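Local atomic coordinates of cellulase (Xanthomonas axonopodis pv. citri, PDB entry 4W7W), a protein that probably hydrolyses beta-1,4-glycosidic bonds of cellulose, as a family 5 glycoside hydrolase with an (alpha/beta)8-barrel that binds cello-oligosaccharide in its cleft. Residues 106-112 against 148-154. Sequence-based numbering, arbitrary orientation.
With BGC (beta-D-glucopyranose), chain C.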
ATOM      1  N   ILE A 106      -5.253  -0.159  -6.369  1.00  5.03           N
ATOM      2  CA  ILE A 106      -4.268   0.771  -5.817  1.00  4.99           C
ATOM      3  C   ILE A 106      -2.955   0.590  -6.562  1.00  4.78           C
ATOM      4  O   ILE A 106      -2.352  -0.486  -6.525  1.00  5.66           O
ATOM      5  CB  ILE A 106      -4.035   0.575  -4.313  1.00  5.16           C
ATOM      6  CG1 ILE A 106      -5.328   0.747  -3.514  1.00  5.52           C
ATOM      7  CG2 ILE A 106      -2.948   1.518  -3.826  1.00  5.37           C
ATOM      8  CD1 ILE A 106      -5.248   0.177  -2.117  1.00  5.94           C
ATOM      9  N   LEU A 107      -2.516   1.656  -7.224  1.00  5.00           N
ATOM     10  CA  LEU A 107      -1.206   1.675  -7.864  1.00  5.25           C
ATOM     11  C   LEU A 107      -0.188   1.991  -6.785  1.00  4.88           C
ATOM     12  O   LEU A 107      -0.120   3.136  -6.315  1.00  5.72           O
ATOM     13  CB  LEU A 107      -1.181   2.738  -8.959  1.00  5.87           C
ATOM     14  CG  LEU A 107      -2.199   2.530 -10.072  1.00  7.36           C
ATOM     15  CD1 LEU A 107      -2.029   3.609 -11.136  1.00  8.92           C
ATOM     16  CD2 LEU A 107      -2.113   1.134 -10.678  1.00  8.08           C
ATOM     17  N   ASP A 108       0.561   0.976  -6.355  1.00  4.83           N
ATOM     18  CA  ASP A 108       1.550   1.126  -5.276  1.00  5.00           C
ATOM     19  C   ASP A 108       2.936   1.248  -5.873  1.00  4.86           C
ATOM     20  O   ASP A 108       3.509   0.273  -6.336  1.00  5.32           O
ATOM     21  CB  ASP A 108       1.475  -0.088  -4.336  1.00  5.06           C
ATOM     22  CG  ASP A 108       2.727  -0.327  -3.529  1.00  4.85           C
ATOM     23  OD1 ASP A 108       3.494   0.619  -3.257  1.00  5.46           O
ATOM     24  OD2 ASP A 108       2.915  -1.533  -3.196  1.00  5.47           O
ATOM     25  N   LEU A 109       3.446   2.481  -5.882  1.00  4.66           N
ATOM     26  CA  LEU A 109       4.827   2.741  -6.301  1.00  5.18           C
ATOM     27  C   LEU A 109       5.732   2.207  -5.182  1.00  4.83           C
ATOM     28  O   LEU A 109       5.896   2.848  -4.138  1.00  5.37           O
ATOM     29  CB  LEU A 109       5.051   4.230  -6.530  1.00  5.17           C
ATOM     30  CG  LEU A 109       6.349   4.559  -7.277  1.00  6.03           C
ATOM     31  CD1 LEU A 109       6.243   4.188  -8.745  1.00  6.17           C
ATOM     32  CD2 LEU A 109       6.655   6.039  -7.133  1.00  6.12           C
ATOM     33  N   HIS A 110       6.249   0.996  -5.366  1.00  5.15           N
ATOM     34  CA  HIS A 110       6.727   0.207  -4.241  1.00  5.29           C
ATOM     35  C   HIS A 110       8.216   0.433  -4.010  1.00  5.75           C
ATOM     36  O   HIS A 110       9.031  -0.465  -4.208  1.00  6.48           O
ATOM     37  CB  HIS A 110       6.396  -1.261  -4.468  1.00  5.38           C
ATOM     38  CG  HIS A 110       6.386  -2.087  -3.217  1.00  5.70           C
ATOM     39  ND1 HIS A 110       5.255  -2.241  -2.443  1.00  5.90           N
ATOM     40  CD2 HIS A 110       7.351  -2.826  -2.626  1.00  6.23           C
ATOM     41  CE1 HIS A 110       5.526  -3.051  -1.437  1.00  6.24           C
ATOM     42  NE2 HIS A 110       6.789  -3.423  -1.525  1.00  6.53           N
ATOM     43  N   ASN A 111       8.557   1.659  -3.589  1.00  5.55           N
ATOM     44  CA  ASN A 111       9.929   2.132  -3.741  1.00  6.03           C
ATOM     45  C   ASN A 111      10.664   2.622  -2.509  1.00  6.28           C
ATOM     46  O   ASN A 111      11.835   2.958  -2.626  1.00  7.26           O
ATOM     47  CB  ASN A 111      10.016   3.170  -4.875  1.00  6.16           C
ATOM     48  CG  ASN A 111      10.284   2.513  -6.183  1.00  6.40           C
ATOM     49  OD1 ASN A 111       9.386   1.893  -6.768  1.00  7.02           O
ATOM     50  ND2 ASN A 111      11.540   2.529  -6.601  1.00  7.38           N
ATOM     51  N   TYR A 112      10.040   2.686  -1.329  1.00  6.01           N
ATOM     52  CA  TYR A 112      10.783   2.988  -0.104  1.00  6.71           C
ATOM     53  C   TYR A 112      11.492   4.345  -0.158  1.00  6.95           C
ATOM     54  O   TYR A 112      12.520   4.548   0.488  1.00  7.80           O
ATOM     55  CB  TYR A 112      11.780   1.874   0.240  1.00  7.36           C
ATOM     56  CG  TYR A 112      11.168   0.490   0.303  1.00  7.65           C
ATOM     57  CD1 TYR A 112      10.605   0.023   1.462  1.00  8.01           C
ATOM     58  CD2 TYR A 112      11.132  -0.345  -0.819  1.00  8.58           C
ATOM     59  CE1 TYR A 112      10.040  -1.239   1.537  1.00  9.23           C
ATOM     60  CE2 TYR A 112      10.562  -1.606  -0.765  1.00  8.82           C
ATOM     61  CZ  TYR A 112      10.021  -2.050   0.419  1.00  8.97           C
ATOM     62  OH  TYR A 112       9.464  -3.311   0.478  1.00 10.73           O
ATOM     63  N   ILE A 148      -6.736   4.078  -7.553  1.00  5.47           N
ATOM     64  CA  ILE A 148      -6.308   4.785  -6.353  1.00  5.37           C
ATOM     65  C   ILE A 148      -4.791   4.953  -6.452  1.00  5.04           C
ATOM     66  O   ILE A 148      -4.087   4.024  -6.883  1.00  5.58           O
ATOM     67  CB  ILE A 148      -6.706   3.970  -5.098  1.00  5.22           C
ATOM     68  CG1 ILE A 148      -8.231   3.858  -4.994  1.00  5.74           C
ATOM     69  CG2 ILE A 148      -6.114   4.572  -3.848  1.00  5.07           C
ATOM     70  CD1 ILE A 148      -8.708   2.822  -4.004  1.00  6.27           C
ATOM     71  N   PHE A 149      -4.286   6.135  -6.076  1.00  5.06           N
ATOM     72  CA  PHE A 149      -2.855   6.428  -6.231  1.00  4.77           C
ATOM     73  C   PHE A 149      -2.127   6.215  -4.894  1.00  4.81           C
ATOM     74  O   PHE A 149      -2.275   7.007  -3.970  1.00  5.66           O
ATOM     75  CB  PHE A 149      -2.651   7.856  -6.715  1.00  4.74           C
ATOM     76  CG  PHE A 149      -3.314   8.168  -8.033  1.00  5.56           C
ATOM     77  CD1 PHE A 149      -3.449   7.240  -9.049  1.00  6.50           C
ATOM     78  CD2 PHE A 149      -3.755   9.448  -8.278  1.00  6.68           C
ATOM     79  CE1 PHE A 149      -4.025   7.593 -10.261  1.00  7.30           C
ATOM     80  CE2 PHE A 149      -4.336   9.802  -9.496  1.00  7.07           C
ATOM     81  CZ  PHE A 149      -4.450   8.873 -10.493  1.00  6.77           C
ATOM     82  N   GLY A 150      -1.342   5.143  -4.810  1.00  4.82           N
ATOM     83  CA  GLY A 150      -0.525   4.858  -3.624  1.00  5.03           C
ATOM     84  C   GLY A 150       0.852   5.466  -3.786  1.00  4.76           C
ATOM     85  O   GLY A 150       1.763   4.854  -4.356  1.00  5.09           O
ATOM     86  N   LEU A 151       1.006   6.688  -3.296  1.00  4.70           N
ATOM     87  CA  LEU A 151       2.180   7.504  -3.625  1.00  5.00           C
ATOM     88  C   LEU A 151       3.532   6.837  -3.450  1.00  5.04           C
ATOM     89  O   LEU A 151       4.422   7.034  -4.269  1.00  5.34           O
ATOM     90  CB  LEU A 151       2.179   8.792  -2.814  1.00  5.39           C
ATOM     91  CG  LEU A 151       0.975   9.709  -3.008  1.00  6.01           C
ATOM     92  CD1 LEU A 151       1.245  11.026  -2.301  1.00  7.02           C
ATOM     93  CD2 LEU A 151       0.650   9.895  -4.492  1.00  7.17           C
ATOM     94  N   MET A 152       3.729   6.116  -2.344  1.00  4.92           N
ATOM     95  CA  MET A 152       5.044   5.545  -2.103  1.00  4.97           C
ATOM     96  C   MET A 152       4.979   4.489  -1.030  1.00  4.69           C
ATOM     97  O   MET A 152       4.529   4.761   0.085  1.00  5.56           O
ATOM     98  CB  MET A 152       6.022   6.623  -1.623  1.00  5.46           C
ATOM     99  CG  MET A 152       7.436   6.128  -1.397  1.00  5.72           C
ATOM    100  SD  MET A 152       8.236   5.422  -2.851  1.00  6.38           S
ATOM    101  CE  MET A 152       8.387   6.888  -3.869  1.00  7.26           C
ATOM    102  N   ASN A 153       5.480   3.302  -1.317  1.00  4.64           N
ATOM    103  CA  ASN A 153       5.547   2.277  -0.291  1.00  4.84           C
ATOM    104  C   ASN A 153       6.626   2.614   0.732  1.00  5.02           C
ATOM    105  O   ASN A 153       7.800   2.728   0.372  1.00  5.75           O
ATOM    106  CB  ASN A 153       5.853   0.923  -0.878  1.00  4.95           C
ATOM    107  CG  ASN A 153       5.817  -0.144   0.181  1.00  4.99           C
ATOM    108  OD1 ASN A 153       4.759  -0.381   0.762  1.00  5.47           O
ATOM    109  ND2 ASN A 153       6.941  -0.767   0.461  1.00  5.63           N
ATOM    110  N   GLU A 154       6.236   2.711   2.004  1.00  5.05           N
ATOM    111  CA  GLU A 154       7.185   2.754   3.140  1.00  5.08           C
ATOM    112  C   GLU A 154       8.395   3.679   2.951  1.00  5.07           C
ATOM    113  O   GLU A 154       9.550   3.240   3.009  1.00  5.35           O
ATOM    114  CB  GLU A 154       7.635   1.342   3.519  1.00  5.20           C
ATOM    115  CG  GLU A 154       6.456   0.500   3.958  1.00  5.42           C
ATOM    116  CD  GLU A 154       6.846  -0.842   4.533  1.00  6.17           C
ATOM    117  OE1 GLU A 154       8.050  -1.133   4.603  1.00  8.23           O
ATOM    118  OE2 GLU A 154       5.912  -1.603   4.916  1.00  7.29           O
TER
HETATM  119  C2  BGC C   3      11.615  -3.608   7.106  1.00 17.18           C
HETATM  120  C3  BGC C   3      10.867  -3.535   5.783  1.00 16.18           C
HETATM  121  C4  BGC C   3       9.383  -3.831   5.974  1.00 15.52           C
HETATM  122  C5  BGC C   3       8.818  -2.955   7.086  1.00 14.71           C
HETATM  123  C6  BGC C   3       7.393  -3.339   7.436  1.00 14.46           C
HETATM  124  C1  BGC C   3      10.931  -2.705   8.113  1.00 15.43           C
HETATM  125  O2  BGC C   3      12.975  -3.185   6.960  1.00 20.51           O
HETATM  126  O3  BGC C   3      11.427  -4.481   4.872  1.00 20.20           O
HETATM  127  O4  BGC C   3       8.671  -3.660   4.747  1.00 14.46           O
HETATM  128  O5  BGC C   3       9.577  -3.117   8.283  1.00 14.11           O
HETATM  129  O6  BGC C   3       6.906  -2.547   8.525  1.00 14.89           O
HETATM  130  O   HOH W   1       2.420   2.899  -2.283  1.00  6.25           O
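In the (beta/alpha)8 barrel of this family 5 cellulase, L107 of strand 104-109 pairs with F149 of the adjacent parallel strand 147-150, its N bonding to I148 O (2.9 Å) and its O accepting from G150 N (2.8 Å); L109 N then reaches G150 O. I106 and I148 pack together on the face that carries D108, while L107 CD1 meets the edge of the F149 ring on the face turned to helix 127-141. Pairing outlasts the strands: N153 N donates to L109 O (2.9 Å), and M152, bent at chi2 and chi3, curls its thioether back so that SD touches N111 CB.

At the cleft, N153 fills the angle between two rings. With CG anti to the backbone N (chi1 -176°), its amide lies almost parallel to the H110 ring, 10° apart and stacked on one face, while ND2 also approaches a face of Y112, whose ring stands nearly perpendicular to the amide. OD1 is held by R67, which helps fix the amide's rotation. D108 holds H110 at its edge: ND1 donates in the ring plane to the syn lone pair of D108 OD2 (2.6 Å). A water hydrogen-bonds to D108 OD1 and, weakly, to G150 O. H110 touches a glucose of a second, separate glycan. N153-E154 matches the family 5 Asn-Glu motif, whose glutamate is probably the acid/base. E154 lies beside Y112 with OE2 bonded to H224; its OE1 accepts a 2.6 Å hydrogen bond from O4 of the glucose.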